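Local coordinates for protein DJ-1 homolog D (PDB 4OGG) that belongs to the DJ-1/PfpI family and carries two DJ-1-like units in a single chain, at residues D236-D244 and E253-L261. Residues are numbered along the deposited sequence; the frame is centred on the assembly and turned at random.
Sequences DRCPTAIHD and EKPGHTFAL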
ATOM      1  N   ASP C 236      20.374  14.305   3.283  1.00 27.91           N
ATOM      2  CA  ASP C 236      19.821  12.962   3.385  1.00 26.91           C
ATOM      3  C   ASP C 236      18.366  13.064   3.812  1.00 26.31           C
ATOM      4  O   ASP C 236      17.944  14.076   4.372  1.00 25.93           O
ATOM      5  CB  ASP C 236      20.591  12.126   4.412  1.00 27.89           C
ATOM      6  CG  ASP C 236      21.986  11.769   3.944  1.00 29.17           C
ATOM      7  OD1 ASP C 236      22.123  11.323   2.785  1.00 30.20           O
ATOM      8  OD2 ASP C 236      22.939  11.922   4.737  1.00 30.44           O
ATOM      9  N   ARG C 237      17.598  12.017   3.545  1.00 25.23           N
ATOM     10  CA  ARG C 237      16.193  12.014   3.917  1.00 25.62           C
ATOM     11  C   ARG C 237      15.863  10.872   4.865  1.00 24.52           C
ATOM     12  O   ARG C 237      16.498   9.814   4.836  1.00 24.63           O
ATOM     13  CB  ARG C 237      15.312  11.908   2.672  1.00 27.47           C
ATOM     14  CG  ARG C 237      15.334  13.145   1.793  1.00 31.37           C
ATOM     15  CD  ARG C 237      14.389  12.994   0.614  1.00 35.43           C
ATOM     16  NE  ARG C 237      14.246  14.245  -0.122  1.00 38.70           N
ATOM     17  CZ  ARG C 237      13.675  15.340   0.370  1.00 40.72           C
ATOM     18  NH1 ARG C 237      13.188  15.341   1.604  1.00 41.74           N
ATOM     19  NH2 ARG C 237      13.595  16.438  -0.369  1.00 41.48           N
ATOM     20  N   CYS C 238      14.877  11.114   5.720  1.00 21.61           N
ATOM     21  CA  CYS C 238      14.400  10.128   6.678  1.00 20.41           C
ATOM     22  C   CYS C 238      12.963   9.815   6.319  1.00 18.92           C
ATOM     23  O   CYS C 238      12.165  10.727   6.094  1.00 17.86           O
ATOM     24  CB  CYS C 238      14.405  10.684   8.103  1.00 21.54           C
ATOM     25  SG  CYS C 238      15.973  10.654   8.972  1.00 23.68           S
ATOM     26  N   PRO C 239      12.614   8.526   6.234  1.00 17.31           N
ATOM     27  CA  PRO C 239      11.226   8.200   5.906  1.00 16.22           C
ATOM     28  C   PRO C 239      10.423   8.493   7.173  1.00 16.25           C
ATOM     29  O   PRO C 239      10.974   8.470   8.274  1.00 15.89           O
ATOM     30  CB  PRO C 239      11.295   6.711   5.587  1.00 17.94           C
ATOM     31  CG  PRO C 239      12.379   6.228   6.520  1.00 17.47           C
ATOM     32  CD  PRO C 239      13.432   7.306   6.356  1.00 18.54           C
ATOM     33  N   THR C 240       9.138   8.793   7.037  1.00 16.28           N
ATOM     34  CA  THR C 240       8.344   9.065   8.225  1.00 15.41           C
ATOM     35  C   THR C 240       7.172   8.107   8.316  1.00 16.05           C
ATOM     36  O   THR C 240       6.840   7.414   7.353  1.00 15.20           O
ATOM     37  CB  THR C 240       7.806  10.512   8.246  1.00 15.20           C
ATOM     38  OG1 THR C 240       6.883  10.702   7.166  1.00 15.15           O
ATOM     39  CG2 THR C 240       8.960  11.506   8.130  1.00 15.78           C
ATOM     40  N   ALA C 241       6.553   8.065   9.488  1.00 14.73           N
ATOM     41  CA  ALA C 241       5.416   7.193   9.705  1.00 15.47           C
ATOM     42  C   ALA C 241       4.181   8.012  10.017  1.00 15.78           C
ATOM     43  O   ALA C 241       4.241   8.974  10.783  1.00 16.13           O
ATOM     44  CB  ALA C 241       5.701   6.226  10.858  1.00 13.83           C
ATOM     45  N   ILE C 242       3.067   7.643   9.399  1.00 14.32           N
ATOM     46  CA  ILE C 242       1.810   8.314   9.663  1.00 13.89           C
ATOM     47  C   ILE C 242       1.059   7.426  10.641  1.00 14.53           C
ATOM     48  O   ILE C 242       0.718   6.285  10.328  1.00 14.37           O
ATOM     49  CB  ILE C 242       0.978   8.495   8.375  1.00 14.76           C
ATOM     50  CG1 ILE C 242       1.585   9.626   7.538  1.00 14.85           C
ATOM     51  CG2 ILE C 242      -0.481   8.776   8.722  1.00 13.77           C
ATOM     52  CD1 ILE C 242       0.815   9.968   6.295  1.00 17.09           C
ATOM     53  N   HIS C 243       0.843   7.939  11.845  1.00 14.19           N
ATOM     54  CA  HIS C 243       0.122   7.190  12.859  1.00 13.78           C
ATOM     55  C   HIS C 243      -1.263   7.792  12.981  1.00 13.88           C
ATOM     56  O   HIS C 243      -1.420   8.993  13.219  1.00 12.29           O
ATOM     57  CB  HIS C 243       0.873   7.244  14.190  1.00 13.88           C
ATOM     58  CG  HIS C 243       2.116   6.408  14.206  1.00 14.61           C
ATOM     59  ND1 HIS C 243       3.047   6.471  15.220  1.00 14.59           N
ATOM     60  CD2 HIS C 243       2.568   5.471  13.338  1.00 15.71           C
ATOM     61  CE1 HIS C 243       4.017   5.609  14.980  1.00 15.52           C
ATOM     62  NE2 HIS C 243       3.751   4.988  13.844  1.00 15.52           N
ATOM     63  N   ASP C 244      -2.266   6.940  12.808  1.00 13.56           N
ATOM     64  CA  ASP C 244      -3.651   7.371  12.845  1.00 17.50           C
ATOM     65  C   ASP C 244      -4.521   6.331  13.546  1.00 18.65           C
ATOM     66  O   ASP C 244      -4.200   5.145  13.560  1.00 20.45           O
ATOM     67  CB  ASP C 244      -4.129   7.567  11.403  1.00 17.34           C
ATOM     68  CG  ASP C 244      -5.232   8.591  11.283  1.00 17.73           C
ATOM     69  OD1 ASP C 244      -5.595   9.207  12.306  1.00 17.98           O
ATOM     70  OD2 ASP C 244      -5.731   8.781  10.155  1.00 18.28           O
ATOM     71  N   GLU C 253      -0.310   2.268  10.920  1.00 13.79           N
ATOM     72  CA  GLU C 253       0.888   2.930  10.430  1.00 13.65           C
ATOM     73  C   GLU C 253       1.053   2.738   8.931  1.00 15.22           C
ATOM     74  O   GLU C 253       0.808   1.653   8.397  1.00 16.51           O
ATOM     75  CB  GLU C 253       2.148   2.426  11.150  1.00 14.96           C
ATOM     76  CG  GLU C 253       3.429   3.063  10.600  1.00 14.87           C
ATOM     77  CD  GLU C 253       4.690   2.670  11.349  1.00 17.98           C
ATOM     78  OE1 GLU C 253       4.791   2.962  12.559  1.00 16.99           O
ATOM     79  OE2 GLU C 253       5.594   2.081  10.719  1.00 18.25           O
ATOM     80  N   LYS C 254       1.438   3.817   8.261  1.00 14.73           N
ATOM     81  CA  LYS C 254       1.694   3.812   6.825  1.00 15.49           C
ATOM     82  C   LYS C 254       2.718   4.906   6.536  1.00 15.77           C
ATOM     83  O   LYS C 254       2.983   5.767   7.385  1.00 12.49           O
ATOM     84  CB  LYS C 254       0.402   4.021   6.018  1.00 16.25           C
ATOM     85  CG  LYS C 254      -0.433   5.226   6.392  1.00 15.79           C
ATOM     86  CD  LYS C 254      -1.648   5.324   5.474  1.00 17.85           C
ATOM     87  CE  LYS C 254      -2.699   6.255   6.039  1.00 18.53           C
ATOM     88  NZ  LYS C 254      -3.298   5.670   7.274  1.00 17.39           N
ATOM     89  N   PRO C 255       3.332   4.878   5.345  1.00 15.34           N
ATOM     90  CA  PRO C 255       4.334   5.884   4.992  1.00 15.83           C
ATOM     91  C   PRO C 255       3.840   7.326   4.937  1.00 14.76           C
ATOM     92  O   PRO C 255       2.718   7.595   4.511  1.00 15.57           O
ATOM     93  CB  PRO C 255       4.837   5.408   3.626  1.00 16.89           C
ATOM     94  CG  PRO C 255       4.609   3.932   3.671  1.00 17.07           C
ATOM     95  CD  PRO C 255       3.246   3.844   4.300  1.00 15.88           C
ATOM     96  N   GLY C 256       4.695   8.242   5.380  1.00 15.14           N
ATOM     97  CA  GLY C 256       4.380   9.660   5.338  1.00 14.09           C
ATOM     98  C   GLY C 256       5.346  10.297   4.354  1.00 14.87           C
ATOM     99  O   GLY C 256       5.890   9.594   3.497  1.00 14.27           O
ATOM    100  N   HIS C 257       5.564  11.608   4.457  1.00 13.35           N
ATOM    101  CA  HIS C 257       6.494  12.290   3.552  1.00 14.54           C
ATOM    102  C   HIS C 257       7.920  12.033   4.028  1.00 16.20           C
ATOM    103  O   HIS C 257       8.159  11.899   5.225  1.00 17.39           O
ATOM    104  CB  HIS C 257       6.308  13.815   3.570  1.00 13.51           C
ATOM    105  CG  HIS C 257       4.914  14.290   3.300  1.00 14.38           C
ATOM    106  ND1 HIS C 257       3.891  14.160   4.215  1.00 14.94           N
ATOM    107  CD2 HIS C 257       4.398  14.985   2.257  1.00 13.50           C
ATOM    108  CE1 HIS C 257       2.809  14.759   3.751  1.00 13.90           C
ATOM    109  NE2 HIS C 257       3.090  15.269   2.566  1.00 11.70           N
ATOM    110  N   THR C 258       8.877  11.982   3.106  1.00 15.78           N
ATOM    111  CA  THR C 258      10.258  11.812   3.530  1.00 16.52           C
ATOM    112  C   THR C 258      10.679  13.197   4.016  1.00 16.54           C
ATOM    113  O   THR C 258      10.285  14.212   3.433  1.00 16.98           O
ATOM    114  CB  THR C 258      11.170  11.351   2.376  1.00 16.58           C
ATOM    115  OG1 THR C 258      11.072  12.267   1.280  1.00 19.00           O
ATOM    116  CG2 THR C 258      10.765   9.960   1.914  1.00 18.25           C
ATOM    117  N   PHE C 259      11.448  13.241   5.095  1.00 15.67           N
ATOM    118  CA  PHE C 259      11.883  14.509   5.665  1.00 17.91           C
ATOM    119  C   PHE C 259      13.377  14.697   5.480  1.00 18.33           C
ATOM    120  O   PHE C 259      14.164  13.802   5.782  1.00 18.37           O
ATOM    121  CB  PHE C 259      11.510  14.555   7.149  1.00 17.68           C
ATOM    122  CG  PHE C 259      11.879  15.839   7.827  1.00 18.82           C
ATOM    123  CD1 PHE C 259      13.155  16.024   8.346  1.00 17.30           C
ATOM    124  CD2 PHE C 259      10.953  16.869   7.941  1.00 18.09           C
ATOM    125  CE1 PHE C 259      13.505  17.217   8.971  1.00 19.40           C
ATOM    126  CE2 PHE C 259      11.293  18.067   8.563  1.00 19.20           C
ATOM    127  CZ  PHE C 259      12.573  18.240   9.078  1.00 18.96           C
ATOM    128  N   ALA C 260      13.761  15.868   4.981  1.00 19.73           N
ATOM    129  CA  ALA C 260      15.168  16.168   4.725  1.00 20.52           C
ATOM    130  C   ALA C 260      15.893  16.799   5.905  1.00 21.03           C
ATOM    131  O   ALA C 260      15.429  17.786   6.475  1.00 22.42           O
ATOM    132  CB  ALA C 260      15.286  17.072   3.502  1.00 21.16           C
ATOM    133  N   LEU C 261      17.036  16.221   6.266  1.00 21.65           N
ATOM    134  CA  LEU C 261      17.843  16.744   7.361  1.00 21.78           C
ATOM    135  C   LEU C 261      18.568  17.988   6.859  1.00 22.59           C
ATOM    136  O   LEU C 261      18.748  18.160   5.653  1.00 24.14           O
ATOM    137  CB  LEU C 261      18.856  15.695   7.833  1.00 21.55           C
ATOM    138  CG  LEU C 261      18.265  14.389   8.373  1.00 21.95           C
ATOM    139  CD1 LEU C 261      19.386  13.469   8.818  1.00 25.31           C
ATOM    140  CD2 LEU C 261      17.325  14.687   9.536  1.00 21.75           C
TER
HETATM  141  O   HOH W   1       8.416   8.083   4.368  1.00 16.53           O
HETATM  142  O   HOH W   2      -1.722   5.412   9.654  1.00 15.32           O
HETATM  143  O   HOH W   3      -5.147   7.566   7.876  1.00 20.39           O
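Glu253 and His243 lie side by side on one face of a beta hairpin. The glutamate side chain is stretched out (chi1 177°, CG trans to N), which runs it alongside the ring, and OE1 accepts from His243 NE2 at 2.6 Å, on the anti side of the carboxylate and in the imidazole plane. Ala241 CB packs against the same carboxylate, whose OE2 forms a salt bridge with Arg282. Lys254 and Ile242 exchange both backbone bonds, the one from Ile242 N to Lys254 O being 2.8 Å; one water links NZ to Ile242 O, and a second water on NZ lies beside Asp244 OD2. Beyond Pro255 the ladder breaks. Gly256 N donates to Thr240 O from above the carbonyl plane, and its CA meets Ile242 CG1 at 3.6 Å. The hydroxyl of Thr240, OG1, donates to His257 O (2.6 Å), while a water joins Thr240 N to Gly256 O. Arg237 lies across Thr258, CD to OG1 3.5 Å. The register has shifted by one residue when Phe259 and Cys238 pair, Phe259 N to Cys238 O and Cys238 N to Phe259 O, both 2.8 Å. On the face of this second ladder turned from Cys238 and Phe259, Arg237 brings NH1 to Ala260 CB. Just past it, Leu261 N donates to Asp236 O (3.0 Å). Two short antiparallel ladders split by an irregular link thus form the hairpin of the small sheet, beside the modified cysteine at position 311, whose OZ2 is hydrogen-bonded to His243 ND1, in this DJ-1/PfpI-type unit.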